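Probable intron-encoded endonuclease 1 (PDB 6X1J) cuts DNA as a LAGLIDADG homing endonuclease involved in the homing of a mitochondrial 21S rRNA gene intron. Local coordinates at residues 23-26 against 27-30; 32-35 against 36-40. All coordinates share one frame; numbering follows the deposited sequence.

In the fold
From the N terminus, the chain runs through helix 20-26, and contact 1 is the turn by which residues 27-30 leave that helix at the outer surface, beside the DNA backbone. One residue further on, contact 2 begins: Leu32 and Ser33 lead into helix 34-45, whose first residues complete the segment, and 32-35 pack against residues 36-40. The two contacts lie in series, neither nested nor crossed, with centres about 18 Å apart, and together connect two successive helices. Contact 1 faces the DNA phosphates, whereas contact 2 lies nearer the centre of the chain, against helices 113-119 and 138-148. Glu80 is a shared neighbour, hydrogen-bonded to Tyr25 through its backbone O and to Gln36 through OE1.

Contact 1: residues 23-26 against 27-30. With nucleotides of chain C.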
# COMPACT_ATOMS: atom_id res chain seq x y z
N LYS A 23 9.29 20.77 13.86
CA LYS A 23 9.92 21.28 12.61
C LYS A 23 11.42 20.98 12.65
O LYS A 23 11.97 20.59 11.59
CB LYS A 23 9.66 22.77 12.39
CG LYS A 23 8.22 23.17 12.58
CD LYS A 23 7.87 24.49 11.98
CE LYS A 23 6.51 24.91 12.46
NZ LYS A 23 5.82 25.79 11.49
N ASP A 24 12.05 21.13 13.82
CA ASP A 24 13.49 20.83 13.99
C ASP A 24 13.73 19.32 13.84
O ASP A 24 14.72 18.95 13.23
CB ASP A 24 14.03 21.42 15.31
CG ASP A 24 14.19 22.94 15.29
OD1 ASP A 24 14.28 23.52 14.17
OD2 ASP A 24 14.26 23.54 16.39
N TYR A 25 12.85 18.47 14.40
CA TYR A 25 12.90 16.99 14.26
C TYR A 25 12.90 16.57 12.77
O TYR A 25 13.76 15.73 12.39
CB TYR A 25 11.77 16.32 15.06
CG TYR A 25 11.65 14.83 14.85
CD1 TYR A 25 12.50 13.93 15.50
CD2 TYR A 25 10.71 14.30 13.98
CE1 TYR A 25 12.40 12.56 15.31
CE2 TYR A 25 10.59 12.93 13.77
CZ TYR A 25 11.44 12.06 14.44
OH TYR A 25 11.32 10.72 14.24
N LYS A 26 12.03 17.18 11.94
CA LYS A 26 11.86 16.85 10.49
C LYS A 26 13.16 16.97 9.68
O LYS A 26 13.35 16.14 8.78
CB LYS A 26 10.82 17.76 9.85
CG LYS A 26 9.44 17.43 10.35
CD LYS A 26 8.39 18.27 9.72
CE LYS A 26 7.08 18.01 10.41
NZ LYS A 26 5.96 18.63 9.69
N LYS A 27 14.02 17.95 9.98
CA LYS A 27 15.27 18.17 9.20
C LYS A 27 16.24 17.02 9.45
O LYS A 27 17.30 16.95 8.78
CB LYS A 27 15.96 19.48 9.59
CG LYS A 27 15.07 20.70 9.83
CD LYS A 27 15.91 21.96 9.99
CE LYS A 27 15.16 23.12 10.59
NZ LYS A 27 13.86 23.34 9.91
N GLN A 28 15.94 16.12 10.39
CA GLN A 28 16.78 14.92 10.65
C GLN A 28 16.58 13.93 9.49
O GLN A 28 17.33 12.91 9.43
CB GLN A 28 16.49 14.33 12.04
CG GLN A 28 17.21 15.03 13.19
CD GLN A 28 16.54 14.92 14.54
OE1 GLN A 28 17.00 15.49 15.53
NE2 GLN A 28 15.42 14.23 14.61
N TRP A 29 15.62 14.22 8.59
CA TRP A 29 15.27 13.37 7.41
C TRP A 29 14.92 14.25 6.21
O TRP A 29 14.06 15.15 6.36
CB TRP A 29 14.09 12.44 7.76
CG TRP A 29 14.55 11.35 8.67
CD1 TRP A 29 15.32 10.27 8.35
CD2 TRP A 29 14.40 11.34 10.09
NE1 TRP A 29 15.62 9.55 9.48
CE2 TRP A 29 15.08 10.20 10.56
CE3 TRP A 29 13.73 12.18 10.99
CZ2 TRP A 29 15.11 9.86 11.92
CZ3 TRP A 29 13.76 11.85 12.32
CH2 TRP A 29 14.45 10.72 12.78
N THR A 30 15.43 13.87 5.04
CA THR A 30 15.22 14.57 3.74
C THR A 30 14.56 13.61 2.71
O THR A 30 13.55 14.01 2.17
CB THR A 30 16.54 15.21 3.28
OG1 THR A 30 17.52 14.20 3.06
CG2 THR A 30 17.14 16.16 4.29
P DT C 6 3.62 23.99 8.80
OP1 DT C 6 4.96 23.64 9.35
OP2 DT C 6 3.32 23.96 7.34
O5' DT C 6 2.61 23.02 9.56
C5' DT C 6 2.83 22.65 10.94
C4' DT C 6 1.66 21.81 11.40
O4' DT C 6 0.45 22.59 11.52
C3' DT C 6 1.30 20.61 10.50
O3' DT C 6 1.21 19.42 11.27
C2' DT C 6 -0.04 20.99 9.90
C1' DT C 6 -0.62 21.79 11.05
N1 DT C 6 -1.79 22.65 10.79
C2 DT C 6 -2.63 22.84 11.86
O2 DT C 6 -2.44 22.34 12.96
N3 DT C 6 -3.72 23.63 11.60
C4 DT C 6 -4.06 24.22 10.40
O4 DT C 6 -5.08 24.89 10.31
C5 DT C 6 -3.12 23.98 9.32
C7 DT C 6 -3.40 24.58 7.97
C6 DT C 6 -2.05 23.22 9.57
P DA C 7 2.23 18.22 10.97
OP1 DA C 7 3.63 18.68 11.19
OP2 DA C 7 1.84 17.67 9.61
O5' DA C 7 1.85 17.19 12.12
C5' DA C 7 2.44 17.26 13.43
C4' DA C 7 1.43 16.81 14.45
O4' DA C 7 0.28 17.68 14.38
C3' DA C 7 0.89 15.38 14.26
O3' DA C 7 1.00 14.67 15.51
C2' DA C 7 -0.48 15.61 13.63
C1' DA C 7 -0.92 16.96 14.18
N9 DA C 7 -1.74 17.74 13.26
C8 DA C 7 -1.44 17.97 11.94
N7 DA C 7 -2.33 18.71 11.32
C5 DA C 7 -3.28 18.99 12.30
C6 DA C 7 -4.45 19.75 12.28
N6 DA C 7 -4.90 20.37 11.19
N1 DA C 7 -5.17 19.83 13.42
C2 DA C 7 -4.71 19.21 14.51
N3 DA C 7 -3.60 18.48 14.66
C4 DA C 7 -2.92 18.41 13.50
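Tyr25 and Lys26 pass their carbonyls to the residues that follow: Gln28 N bonds Tyr25 O at 3.0 Å and Trp29 N bonds Lys26 O at 3.0 Å, the second closing a type I beta turn from Lys26 to Trp29. The side chains of Tyr25 and Trp29 then come together as an offset edge-to-face pair, the indole's six-membered ring presenting its edge to the phenol face with centroids 4.9 Å apart and planes at 60°. Tyr25 directs its ring there with CG anti to the backbone N (chi1 174°), and its hydroxyl is held by Glu80 O. Gln28 crosses the phenol at about a right angle, its amide plane turned 82° from the ring; CB packs over one face of the indole, and OE1 accepts from Ile7 N. Lys27 runs alongside Asp24, pointing the same way. Its CE comes within 3.7 Å of Asp24 OD1, but NZ stays 4.3 Å from that oxygen, too far for a salt bridge, so the attraction is probably modest. Lys23 and Lys26 instead serve the DNA. Both chains are extended beyond CG, and their ammonium groups meet successive phosphates: Lys26 NZ bonds OP1 of DA7 of chain C at 2.8 Å, Lys23 NZ bonds OP1 of DT6 of chain C at 3.2 Å. Asn18 also holds Lys23 NZ, and Glu108 O holds Lys26 NZ, which probably steadies both ammonium groups on the DNA backbone. With His109 NE2 hydrogen-bonded to Lys26 O, the turn follows helix 20-26 at the protein surface and opens the loop to helix 34-45.

Contact 2: residues 32-35 against 36-40; sequences LSKI and QEETL
Ser33 and Gln36 form a capping box at the N terminus of helix 34-45, the first LAGLIDADG helix, which leads toward the metal-binding Gly46 and Asp47. Ser33 OG lies between its own backbone N and carbonyl carbon (chi1 68°) and accepts from Gln36 N at 3.0 Å, while Gln36 OE1 returns the bond by taking Ser33 N at 3.0 Å with an N-H...O angle of 163°. Followed outward, Gln36 CB sits beside Ser33 OG, with Leu32 CB 4.0 Å off; CG passes 3.1 Å from the same OG, and the extended chain carries CD past the serine to the amide. There OE1 faces Ser33 N, whereas NE2 turns to Glu80 OE1 and Val77 O. With only a methyl group at Gln36, as in an alanine, Ser33 N would probably lose its side-chain acceptor, and Glu80 OE1 and Val77 O the amide donor they share. Lys34, the next residue after the cap, bends at its last torsion (chi4 -77°) to bring NZ to the syn lone pair of Glu38 OE2 one turn further on, a 2.9 Å salt bridge; Glu38 OE1 is hydrogen-bonded to Thr137 OG1. Ahead of the helix, Leu32 CD1 meets Leu40 CD2 at 3.6 Å, and Leu40 also touches Leu115 of helix 113-119. Ile35 O accepts two donors from opposite faces of its plane, Thr39 N and, at 2.8 Å, Thr39 OG1.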
# COMPACT_ATOMS: atom_id res chain seq x y z
N LEU A 32 13.07 9.44 1.46
CA LEU A 32 12.71 8.06 1.90
C LEU A 32 13.90 7.16 1.58
O LEU A 32 14.60 7.44 0.62
CB LEU A 32 11.44 7.56 1.20
CG LEU A 32 10.19 8.38 1.52
CD1 LEU A 32 8.97 7.83 0.79
CD2 LEU A 32 9.94 8.46 3.03
N SER A 33 14.17 6.18 2.44
CA SER A 33 15.09 5.07 2.16
C SER A 33 14.58 4.32 0.93
O SER A 33 13.36 4.46 0.61
CB SER A 33 15.21 4.16 3.38
OG SER A 33 13.97 3.47 3.63
N LYS A 34 15.46 3.54 0.29
CA LYS A 34 15.12 2.56 -0.75
C LYS A 34 13.95 1.69 -0.24
O LYS A 34 12.94 1.57 -0.99
CB LYS A 34 16.35 1.71 -1.11
CG LYS A 34 16.22 0.87 -2.38
CD LYS A 34 17.48 0.10 -2.76
CE LYS A 34 17.44 -0.56 -4.13
NZ LYS A 34 16.63 -1.80 -4.18
N ILE A 35 14.06 1.14 0.99
CA ILE A 35 13.02 0.22 1.55
C ILE A 35 11.70 0.96 1.65
O ILE A 35 10.65 0.40 1.22
CB ILE A 35 13.44 -0.36 2.90
CG1 ILE A 35 14.57 -1.38 2.71
CG2 ILE A 35 12.22 -0.95 3.59
CD1 ILE A 35 15.08 -1.98 4.00
N GLN A 36 11.72 2.15 2.20
CA GLN A 36 10.47 2.92 2.41
C GLN A 36 9.85 3.25 1.07
O GLN A 36 8.61 3.21 0.95
CB GLN A 36 10.79 4.19 3.19
CG GLN A 36 11.10 3.88 4.65
CD GLN A 36 11.77 5.00 5.40
OE1 GLN A 36 12.43 5.88 4.84
NE2 GLN A 36 11.58 4.97 6.71
N GLU A 37 10.69 3.57 0.08
CA GLU A 37 10.19 4.09 -1.21
C GLU A 37 9.44 2.92 -1.85
O GLU A 37 8.31 3.16 -2.28
CB GLU A 37 11.34 4.61 -2.07
CG GLU A 37 10.88 5.20 -3.39
CD GLU A 37 11.97 5.31 -4.45
OE1 GLU A 37 13.09 5.71 -4.08
OE2 GLU A 37 11.71 4.99 -5.64
N GLU A 38 10.08 1.75 -1.90
CA GLU A 38 9.57 0.53 -2.60
C GLU A 38 8.36 0.01 -1.85
O GLU A 38 7.38 -0.34 -2.50
CB GLU A 38 10.66 -0.53 -2.79
CG GLU A 38 11.78 -0.05 -3.70
CD GLU A 38 12.96 -1.00 -3.85
OE1 GLU A 38 12.82 -2.21 -3.54
OE2 GLU A 38 14.02 -0.54 -4.30
N THR A 39 8.40 -0.01 -0.51
CA THR A 39 7.20 -0.34 0.29
C THR A 39 6.05 0.58 -0.14
O THR A 39 4.92 0.12 -0.39
CB THR A 39 7.50 -0.22 1.80
OG1 THR A 39 8.55 -1.13 2.16
CG2 THR A 39 6.26 -0.50 2.59
N LEU A 40 6.33 1.87 -0.19
CA LEU A 40 5.28 2.91 -0.28
C LEU A 40 4.68 2.86 -1.69
O LEU A 40 3.48 3.15 -1.87
CB LEU A 40 5.91 4.28 0.01
CG LEU A 40 4.98 5.48 -0.20
CD1 LEU A 40 3.65 5.29 0.51
CD2 LEU A 40 5.60 6.78 0.26